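Local structure of putative secreted protein (Streptomyces coelicolor A3, 2QF9) at residues Ser27-Asp32 against Ala99-Leu104; Glu37-Leu42 against Ala166-Lys171. The protein is of unknown function, but is probably a secreted DUF305-family protein with an all-helical fold of the ferritin clan. All coordinates share one frame; numbering follows the deposited sequence.

Interaction 1: residues Ser27-Asp32 against Ala99-Leu104; sequences SYIVRD and AEMKKL. With EDO (1,2-ethanediol), chain C.
Ile29 alone supplies the close contacts from residues 27-32, its two branches meeting different residues of the short helix 98-106. The branch methyl CG2, set anti to the backbone N (chi1 -64° places CG1 beside that N), meets Leu104 with 3.8 Å from Ile29 CG2 to Leu104 CG. The longer branch crosses the Met101 chain at about a right angle, Ile29 CD1 lying 3.8 Å from Met101 CE. Met101, a selenomethionine in this crystal, reaches there because its chain bends twice (chi2 -66°, chi3 -76°), and it also packs on Gln22, Glu25 and Met26 one to two turns back along helix 8-31. Tyr28, the residue before Ile29, serves a different surface: its OH and O1 of an ethanediol, near the ring plane at its edge, share a hydrogen bond of 2.6 Å, and its ring stands edge-to-face with Tyr44 of the second subunit. An alanine in place of Tyr28 is likely to leave the Tyr44 ring without its aromatic mate and ethanediol O1 without this hydroxyl partner. Between residues 27-32 and 99-104 no hydrogen bond forms; helix 98-106 is seated here by apolar fit, without directional bonds.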
# COMPACT_ATOMS: atom_id res chain seq x y z
N SER A 27 -7.64 3.25 -8.15
CA SER A 27 -6.79 4.44 -8.01
C SER A 27 -5.60 4.44 -8.97
O SER A 27 -5.30 5.48 -9.58
CB SER A 27 -6.35 4.62 -6.54
OG SER A 27 -7.53 4.80 -5.74
N TYR A 28 -4.95 3.28 -9.12
CA TYR A 28 -3.89 3.14 -10.12
C TYR A 28 -4.41 3.40 -11.53
O TYR A 28 -3.75 4.07 -12.31
CB TYR A 28 -3.25 1.74 -10.06
CG TYR A 28 -2.07 1.72 -9.12
CD1 TYR A 28 -2.22 1.32 -7.78
CD2 TYR A 28 -0.81 2.16 -9.55
CE1 TYR A 28 -1.12 1.33 -6.90
CE2 TYR A 28 0.30 2.16 -8.66
CZ TYR A 28 0.13 1.76 -7.35
OH TYR A 28 1.20 1.77 -6.49
N ILE A 29 -5.60 2.88 -11.83
CA ILE A 29 -6.16 3.01 -13.17
C ILE A 29 -6.49 4.48 -13.48
O ILE A 29 -6.05 5.02 -14.51
CB ILE A 29 -7.42 2.11 -13.38
CG1 ILE A 29 -7.04 0.61 -13.28
CG2 ILE A 29 -8.05 2.40 -14.74
CD1 ILE A 29 -8.29 -0.29 -13.12
N VAL A 30 -7.24 5.14 -12.59
CA VAL A 30 -7.64 6.52 -12.86
C VAL A 30 -6.42 7.46 -13.01
O VAL A 30 -6.45 8.38 -13.82
CB VAL A 30 -8.68 7.08 -11.86
CG1 VAL A 30 -8.03 7.51 -10.54
CG2 VAL A 30 -9.44 8.27 -12.50
N ARG A 31 -5.36 7.21 -12.24
CA ARG A 31 -4.21 8.10 -12.28
C ARG A 31 -3.51 8.05 -13.64
O ARG A 31 -2.87 9.02 -14.06
CB ARG A 31 -3.25 7.85 -11.12
CG ARG A 31 -3.79 8.42 -9.79
CD ARG A 31 -2.89 8.00 -8.61
NE ARG A 31 -1.46 8.24 -8.87
CZ ARG A 31 -0.84 9.40 -8.66
NH1 ARG A 31 -1.51 10.46 -8.21
NH2 ARG A 31 0.45 9.51 -8.92
N ASP A 32 -3.70 6.94 -14.36
CA ASP A 32 -3.12 6.78 -15.68
C ASP A 32 -4.03 7.31 -16.81
O ASP A 32 -3.61 7.37 -17.97
CB ASP A 32 -2.74 5.31 -15.94
CG ASP A 32 -1.36 4.95 -15.37
OD1 ASP A 32 -0.71 5.78 -14.72
OD2 ASP A 32 -0.95 3.80 -15.59
N ALA A 99 -16.63 -5.63 -15.53
CA ALA A 99 -16.97 -4.78 -16.69
C ALA A 99 -16.78 -3.29 -16.36
O ALA A 99 -16.37 -2.50 -17.21
CB ALA A 99 -18.43 -5.04 -17.15
N GLU A 100 -17.11 -2.92 -15.12
CA GLU A 100 -16.92 -1.54 -14.65
C GLU A 100 -15.43 -1.19 -14.59
O GLU A 100 -15.00 -0.10 -14.98
CB GLU A 100 -17.57 -1.37 -13.26
CG GLU A 100 -19.09 -1.23 -13.37
CD GLU A 100 -19.81 -1.24 -12.03
OE1 GLU A 100 -19.28 -1.77 -11.03
OE2 GLU A 100 -20.94 -0.71 -11.99
N MSE A 101 -14.62 -2.13 -14.09
CA MSE A 101 -13.16 -1.92 -14.03
C MSE A 101 -12.57 -1.78 -15.43
O MSE A 101 -11.71 -0.93 -15.66
CB MSE A 101 -12.48 -3.05 -13.26
CG MSE A 101 -12.92 -3.18 -11.82
SE MSE A 101 -12.39 -1.62 -10.72
CE MSE A 101 -10.48 -2.06 -10.53
N LYS A 102 -13.03 -2.61 -16.36
CA LYS A 102 -12.61 -2.51 -17.75
C LYS A 102 -12.99 -1.15 -18.35
O LYS A 102 -12.16 -0.50 -18.99
CB LYS A 102 -13.21 -3.64 -18.58
CG LYS A 102 -12.87 -3.56 -20.07
CD LYS A 102 -13.58 -4.63 -20.88
CE LYS A 102 -13.02 -4.68 -22.29
NZ LYS A 102 -13.47 -3.49 -23.05
N LYS A 103 -14.24 -0.73 -18.12
CA LYS A 103 -14.74 0.52 -18.68
C LYS A 103 -13.88 1.67 -18.20
O LYS A 103 -13.47 2.51 -19.00
CB LYS A 103 -16.22 0.75 -18.32
CG LYS A 103 -16.78 2.02 -18.92
CD LYS A 103 -18.26 2.15 -18.59
CE LYS A 103 -18.68 3.62 -18.54
NZ LYS A 103 -18.67 4.28 -19.86
N LEU A 104 -13.58 1.69 -16.90
CA LEU A 104 -12.76 2.76 -16.32
C LEU A 104 -11.45 2.94 -17.08
O LEU A 104 -11.04 4.07 -17.38
CB LEU A 104 -12.46 2.48 -14.82
CG LEU A 104 -11.61 3.53 -14.10
CD1 LEU A 104 -12.29 4.90 -14.09
CD2 LEU A 104 -11.33 3.07 -12.69
C1 EDO C . 1.07 1.42 -2.91
O1 EDO C . 0.60 0.89 -4.14
C2 EDO C . -0.11 2.07 -2.20
O2 EDO C . -0.18 3.44 -2.59

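Interaction 2: residues Glu37-Leu42 against Ala166-Lys171. With EDO (1,2-ethanediol), chain D.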
# COMPACT_ATOMS: atom_id res chain seq x y z
N GLU A 37 -5.34 17.19 -11.35
CA GLU A 37 -4.60 17.16 -10.07
C GLU A 37 -5.46 16.74 -8.86
O GLU A 37 -5.00 15.96 -8.02
CB GLU A 37 -3.88 18.49 -9.83
CG GLU A 37 -2.70 18.73 -10.77
CD GLU A 37 -2.29 20.20 -10.90
OE1 GLU A 37 -1.19 20.53 -10.42
OE2 GLU A 37 -3.04 21.01 -11.49
N GLU A 38 -6.68 17.26 -8.77
CA GLU A 38 -7.58 16.97 -7.64
C GLU A 38 -7.93 15.50 -7.56
O GLU A 38 -7.80 14.87 -6.50
CB GLU A 38 -8.88 17.75 -7.77
CG GLU A 38 -8.82 19.15 -7.27
CD GLU A 38 -10.16 19.79 -7.39
OE1 GLU A 38 -10.74 19.74 -8.50
OE2 GLU A 38 -10.65 20.32 -6.37
N VAL A 39 -8.34 14.95 -8.70
CA VAL A 39 -8.69 13.51 -8.75
C VAL A 39 -7.45 12.64 -8.59
O VAL A 39 -7.48 11.65 -7.86
CB VAL A 39 -9.51 13.17 -10.03
CG1 VAL A 39 -9.67 11.66 -10.20
CG2 VAL A 39 -10.87 13.86 -9.94
N ARG A 40 -6.34 13.02 -9.24
CA ARG A 40 -5.09 12.26 -9.03
C ARG A 40 -4.65 12.26 -7.57
O ARG A 40 -4.18 11.21 -7.08
CB ARG A 40 -3.97 12.76 -9.95
CG ARG A 40 -4.12 12.28 -11.39
CD ARG A 40 -3.09 12.89 -12.33
NE ARG A 40 -1.74 12.96 -11.77
CZ ARG A 40 -0.85 11.97 -11.83
NH1 ARG A 40 -1.14 10.81 -12.40
NH2 ARG A 40 0.35 12.14 -11.31
N ARG A 41 -4.81 13.39 -6.88
CA ARG A 41 -4.42 13.50 -5.47
C ARG A 41 -5.34 12.63 -4.61
O ARG A 41 -4.87 11.92 -3.72
CB ARG A 41 -4.40 14.94 -4.95
CG ARG A 41 -4.09 15.05 -3.46
CD ARG A 41 -2.67 14.61 -3.14
NE ARG A 41 -2.49 14.20 -1.74
CZ ARG A 41 -1.32 14.06 -1.12
NH1 ARG A 41 -0.16 14.32 -1.74
NH2 ARG A 41 -1.29 13.67 0.15
N LEU A 42 -6.65 12.70 -4.87
CA LEU A 42 -7.59 11.88 -4.12
C LEU A 42 -7.25 10.40 -4.30
O LEU A 42 -7.19 9.64 -3.31
CB LEU A 42 -9.02 12.16 -4.59
CG LEU A 42 -10.11 11.24 -4.03
CD1 LEU A 42 -10.20 11.29 -2.48
CD2 LEU A 42 -11.45 11.53 -4.72
N ALA A 166 -20.16 17.17 -8.95
CA ALA A 166 -20.93 18.36 -9.37
C ALA A 166 -20.06 19.35 -10.17
O ALA A 166 -20.46 19.86 -11.24
CB ALA A 166 -21.54 19.04 -8.18
N GLU A 167 -18.85 19.58 -9.69
CA GLU A 167 -17.92 20.50 -10.36
C GLU A 167 -17.53 20.02 -11.76
O GLU A 167 -17.15 20.82 -12.62
CB GLU A 167 -16.70 20.78 -9.47
CG GLU A 167 -17.08 21.75 -8.34
CD GLU A 167 -16.04 21.91 -7.24
OE1 GLU A 167 -14.99 21.23 -7.24
OE2 GLU A 167 -16.29 22.76 -6.36
N ARG A 168 -17.65 18.70 -11.99
CA ARG A 168 -17.38 18.09 -13.29
C ARG A 168 -18.67 17.86 -14.11
O ARG A 168 -18.66 17.17 -15.11
CB ARG A 168 -16.55 16.81 -13.12
CG ARG A 168 -15.07 17.09 -12.86
CD ARG A 168 -14.35 15.99 -12.05
NE ARG A 168 -13.03 16.45 -11.65
CZ ARG A 168 -12.78 17.32 -10.67
NH1 ARG A 168 -13.75 17.86 -9.95
NH2 ARG A 168 -11.52 17.70 -10.43
N GLY A 169 -19.78 18.46 -13.67
CA GLY A 169 -21.03 18.41 -14.42
C GLY A 169 -21.73 17.06 -14.35
O GLY A 169 -22.46 16.68 -15.26
N ALA A 170 -21.50 16.34 -13.25
CA ALA A 170 -22.06 15.01 -13.08
C ALA A 170 -22.56 14.80 -11.64
O ALA A 170 -22.51 15.72 -10.80
CB ALA A 170 -21.00 13.94 -13.47
N LYS A 171 -23.05 13.59 -11.37
CA LYS A 171 -23.52 13.20 -10.05
C LYS A 171 -23.25 11.71 -9.80
O LYS A 171 -22.69 11.02 -10.67
CB LYS A 171 -25.02 13.49 -9.90
CG LYS A 171 -25.88 12.72 -10.90
CD LYS A 171 -27.35 13.12 -10.84
CE LYS A 171 -28.00 12.73 -9.51
NZ LYS A 171 -29.46 13.15 -9.49
C1 EDO D . -6.62 20.80 -12.18
O1 EDO D . -5.52 19.89 -12.45
C2 EDO D . -7.16 20.69 -10.75
O2 EDO D . -7.54 19.33 -10.48
O HOH W 1 -13.30 20.52 -8.91
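The guanidinium of Arg168 meets Glu38 at its edge, near its own plane, with O2 of an ethanediol also near that plane at the edge; methyl CG2 of Val39 approaches it obliquely. Arg168 stands just where helix 141-167 ends in a Schellman motif, with Gly169 at positive phi as the C-prime residue and Gly169 N bonded to Ala166 O. From this helix end the side chain, extended from CG to NE, reaches across to the first turn of helix 37-63, where the nearest CA pair, Val39 and Arg168, is still 10.8 Å apart. The salt bridge runs from Arg168 NH2 to Glu38 OE1 at 2.9 Å and is almost straight, 170° at the hydrogen. Glu38 OE1 lies in the guanidinium plane, while Arg168 NH2 comes to the anti side of OE1, 34° out of the carboxylate plane, and the two planes are turned 39° apart. Val39 CG2 packs 3.8 Å from Arg168 NE. Further bonds, to Asp36, Glu113 and the carbonyl of Leu164, hold the guanidinium against rotation; these acids probably stabilise its protonated, positively charged form. Ethanediol, probably from the crystallisation liquor, takes up the backbone N-H groups of Glu37 and Glu38 at the start of helix 37-63. One water joins both sides: it donates to Glu38 OE1 at 2.7 Å and to Glu167 OE1, and so probably eases the approach of the two carboxylates, and accepts from Arg168 NH1 at 2.9 Å.

Helices 8-31 and 37-63 follow one another in the chain, and each brings one segment to these contacts: interaction 1 uses the end of the first, interaction 2 the start of the second. They adjoin through Arg31 O and Arg40 NH1, probably hydrogen-bonded at 3.0 Å, and through packing of Val30 on Val39. Both are partly buried and lie toward the outside of the chain, yet their chemistry differs. Interaction 1 seats a short helix on the flank of a long one by apolar packing alone, with Leu104 its buried member. Interaction 2 ties two helix ends, where charge, water and ethanediol take over and buried Val39 is its apolar member.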